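Long-range contact in ferritin (Pseudo-nitzschia multiseries, PDB 4IXK), which probably stores iron in a soluble, non-toxic form, oxidising ferrous iron with dioxygen and depositing it as ferric hydroxide: residues Leu94-Thr99 with Asn130-Ile135. Sequence-based numbering, arbitrary orientation.
Sequences LEQANT and NEEDKI
In the ferritin four-helix bundle, E95 on helix 84-111 faces E131 and E132 on helix 115-145 beside the iron sites. The two helices run antiparallel, their segment axes 9.7 Å apart at an angle of 165°. E95 and E132 lie level, with CA atoms 6.1 Å apart. T99 OG1 donates a hydrogen bond to E132 OE2 at 2.4 Å, very short, so its exact length is doubtful. The E132 chain is extended beyond CG, which carries its carboxylate across to the other helix. The CG of Q96 lies 3.8 Å from E132 OE1, and the amide and carboxylate planes stand 76° apart.

On the inner side are metal ligands of the ferroxidase region: E95, N98 and E131 of this protein have all been seen to bind iron. Here the E95 side chain is about 5 Å from a bound ferric ion. E95 OE2 comes within 3.5 Å of E131 OE1, two acceptors of like charge, with the carboxylates turned 64° to each other. Y23 hydrogen-bonds E95 OE2, and Q128 bonds both E95 OE1 and T99 OG1. N98 ND2 adds a weak bond to E95 OE1. K134 NZ forms a salt bridge to E131 OE2, very short and so of doubtful length, and another to E45. I135 CG1 packs against E95 CG at 4.2 Å.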
ATOM      1  N   LEU B  94      -2.259  23.041  49.765  1.00 23.55           N
ATOM      2  CA  LEU B  94      -0.914  22.932  49.251  1.00 23.77           C
ATOM      3  C   LEU B  94      -0.810  23.809  47.994  1.00 23.88           C
ATOM      4  O   LEU B  94       0.216  24.484  47.689  1.00 25.89           O
ATOM      5  CB  LEU B  94      -0.669  21.473  48.883  1.00 21.29           C
ATOM      6  CG  LEU B  94       0.612  21.188  48.070  1.00 23.38           C
ATOM      7  CD1 LEU B  94       1.796  21.526  49.001  1.00 23.42           C
ATOM      8  CD2 LEU B  94       0.635  19.699  47.635  1.00 21.56           C
ATOM      9  N   GLU B  95      -1.831  23.751  47.175  1.00 25.84           N
ATOM     10  CA  GLU B  95      -1.744  24.544  45.921  1.00 26.21           C
ATOM     11  C   GLU B  95      -1.895  26.034  46.200  1.00 27.88           C
ATOM     12  O   GLU B  95      -1.264  26.830  45.520  1.00 29.01           O
ATOM     13  CB  GLU B  95      -2.741  24.065  44.852  1.00 27.58           C
ATOM     14  CG  GLU B  95      -2.482  22.650  44.318  1.00 31.03           C
ATOM     15  CD  GLU B  95      -1.287  22.577  43.360  1.00 33.98           C
ATOM     16  OE1 GLU B  95      -0.701  23.617  42.974  1.00 30.61           O
ATOM     17  OE2 GLU B  95      -0.905  21.442  43.016  1.00 39.90           O
ATOM     18  N   GLN B  96      -2.721  26.422  47.184  1.00 29.80           N
ATOM     19  CA  GLN B  96      -2.740  27.844  47.581  1.00 30.08           C
ATOM     20  C   GLN B  96      -1.326  28.330  47.994  1.00 33.78           C
ATOM     21  O   GLN B  96      -0.906  29.388  47.550  1.00 36.17           O
ATOM     22  CB  GLN B  96      -3.823  28.131  48.663  1.00 28.37           C
ATOM     23  CG  GLN B  96      -5.194  27.973  48.008  1.00 30.63           C
ATOM     24  CD  GLN B  96      -6.306  27.886  49.005  1.00 31.35           C
ATOM     25  OE1 GLN B  96      -6.068  27.695  50.198  1.00 32.39           O
ATOM     26  NE2 GLN B  96      -7.547  27.994  48.518  1.00 34.42           N
ATOM     27  N   ALA B  97      -0.583  27.520  48.755  1.00 31.98           N
ATOM     28  CA  ALA B  97       0.793  27.863  49.165  1.00 34.59           C
ATOM     29  C   ALA B  97       1.754  27.904  47.978  1.00 33.82           C
ATOM     30  O   ALA B  97       2.680  28.737  47.919  1.00 32.42           O
ATOM     31  CB  ALA B  97       1.296  26.834  50.198  1.00 33.93           C
ATOM     32  N   ASN B  98       1.569  26.962  47.047  1.00 31.38           N
ATOM     33  CA  ASN B  98       2.379  26.871  45.833  1.00 27.42           C
ATOM     34  C   ASN B  98       2.153  28.235  45.046  1.00 27.41           C
ATOM     35  O   ASN B  98       3.086  28.854  44.553  1.00 25.89           O
ATOM     36  CB  ASN B  98       1.875  25.672  44.964  1.00 34.35           C
ATOM     37  CG  ASN B  98       2.444  24.285  45.406  1.00 41.05           C
ATOM     38  OD1 ASN B  98       3.348  24.200  46.273  1.00 37.47           O
ATOM     39  ND2 ASN B  98       1.946  23.180  44.753  1.00 34.83           N
ATOM     40  N   THR B  99       0.928  28.739  45.039  1.00 29.46           N
ATOM     41  CA  THR B  99       0.637  29.967  44.301  1.00 31.12           C
ATOM     42  C   THR B  99       1.280  31.143  45.028  1.00 33.72           C
ATOM     43  O   THR B  99       1.952  31.920  44.376  1.00 30.79           O
ATOM     44  CB  THR B  99      -0.873  30.216  44.187  1.00 32.25           C
ATOM     45  OG1 THR B  99      -1.443  29.170  43.427  1.00 30.12           O
ATOM     46  CG2 THR B  99      -1.231  31.662  43.524  1.00 31.91           C
ATOM     47  N   ASN B 130      -4.875  27.222  36.745  1.00 23.90           N
ATOM     48  CA  ASN B 130      -5.651  26.089  36.306  1.00 23.79           C
ATOM     49  C   ASN B 130      -5.688  25.031  37.422  1.00 25.85           C
ATOM     50  O   ASN B 130      -6.727  24.364  37.641  1.00 24.23           O
ATOM     51  CB  ASN B 130      -5.016  25.459  35.050  1.00 28.18           C
ATOM     52  CG  ASN B 130      -5.190  26.317  33.802  1.00 33.49           C
ATOM     53  OD1 ASN B 130      -5.969  27.235  33.782  1.00 32.08           O
ATOM     54  ND2 ASN B 130      -4.473  25.989  32.758  1.00 35.44           N
ATOM     55  N   GLU B 131      -4.541  24.869  38.091  1.00 25.71           N
ATOM     56  CA  GLU B 131      -4.396  23.865  39.160  1.00 29.89           C
ATOM     57  C   GLU B 131      -5.299  24.195  40.341  1.00 27.87           C
ATOM     58  O   GLU B 131      -5.968  23.292  40.847  1.00 28.69           O
ATOM     59  CB  GLU B 131      -2.936  23.737  39.650  1.00 33.00           C
ATOM     60  CG  GLU B 131      -2.086  22.796  38.840  1.00 41.71           C
ATOM     61  CD  GLU B 131      -2.595  21.367  38.964  1.00 39.23           C
ATOM     62  OE1 GLU B 131      -2.630  20.818  40.060  1.00 51.95           O
ATOM     63  OE2 GLU B 131      -3.036  20.832  37.975  1.00 43.88           O
ATOM     64  N   GLU B 132      -5.363  25.462  40.772  1.00 26.98           N
ATOM     65  CA  GLU B 132      -6.231  25.784  41.907  1.00 28.70           C
ATOM     66  C   GLU B 132      -7.705  25.631  41.593  1.00 31.79           C
ATOM     67  O   GLU B 132      -8.493  25.211  42.460  1.00 34.47           O
ATOM     68  CB  GLU B 132      -6.011  27.191  42.441  1.00 32.98           C
ATOM     69  CG  GLU B 132      -4.993  27.274  43.531  1.00 33.20           C
ATOM     70  CD  GLU B 132      -4.821  28.700  44.087  1.00 35.16           C
ATOM     71  OE1 GLU B 132      -5.779  29.326  44.512  1.00 38.18           O
ATOM     72  OE2 GLU B 132      -3.702  29.187  44.154  1.00 36.49           O
ATOM     73  N   ASP B 133      -8.086  25.956  40.362  1.00 26.69           N
ATOM     74  CA  ASP B 133      -9.465  25.775  39.930  1.00 29.26           C
ATOM     75  C   ASP B 133      -9.786  24.276  39.821  1.00 26.44           C
ATOM     76  O   ASP B 133     -10.882  23.826  40.186  1.00 28.86           O
ATOM     77  CB  ASP B 133      -9.675  26.455  38.559  1.00 29.47           C
ATOM     78  CG  ASP B 133     -10.961  26.023  37.879  1.00 30.60           C
ATOM     79  OD1 ASP B 133     -12.026  26.437  38.352  1.00 35.04           O
ATOM     80  OD2 ASP B 133     -10.919  25.214  36.911  1.00 32.73           O
ATOM     81  N   LYS B 134      -8.866  23.481  39.321  1.00 27.82           N
ATOM     82  CA  LYS B 134      -9.199  22.063  39.140  1.00 28.33           C
ATOM     83  C   LYS B 134      -9.389  21.334  40.506  1.00 28.32           C
ATOM     84  O   LYS B 134     -10.350  20.578  40.700  1.00 30.75           O
ATOM     85  CB  LYS B 134      -8.129  21.382  38.253  1.00 31.58           C
ATOM     86  CG  LYS B 134      -8.331  19.896  37.986  1.00 38.33           C
ATOM     87  CD  LYS B 134      -7.139  19.302  37.223  1.00 45.45           C
ATOM     88  CE  LYS B 134      -5.780  19.849  37.715  1.00 44.99           C
ATOM     89  NZ  LYS B 134      -4.580  19.070  37.251  1.00 47.43           N
ATOM     90  N   ILE B 135      -8.461  21.566  41.429  1.00 26.48           N
ATOM     91  CA  ILE B 135      -8.500  21.007  42.762  1.00 29.81           C
ATOM     92  C   ILE B 135      -9.721  21.517  43.515  1.00 31.67           C
ATOM     93  O   ILE B 135     -10.409  20.737  44.190  1.00 25.86           O
ATOM     94  CB  ILE B 135      -7.215  21.355  43.606  1.00 26.02           C
ATOM     95  CG1 ILE B 135      -5.938  20.735  43.000  1.00 25.48           C
ATOM     96  CG2 ILE B 135      -7.366  20.843  45.044  1.00 25.41           C
ATOM     97  CD1 ILE B 135      -5.988  19.221  42.827  1.00 27.39           C
TER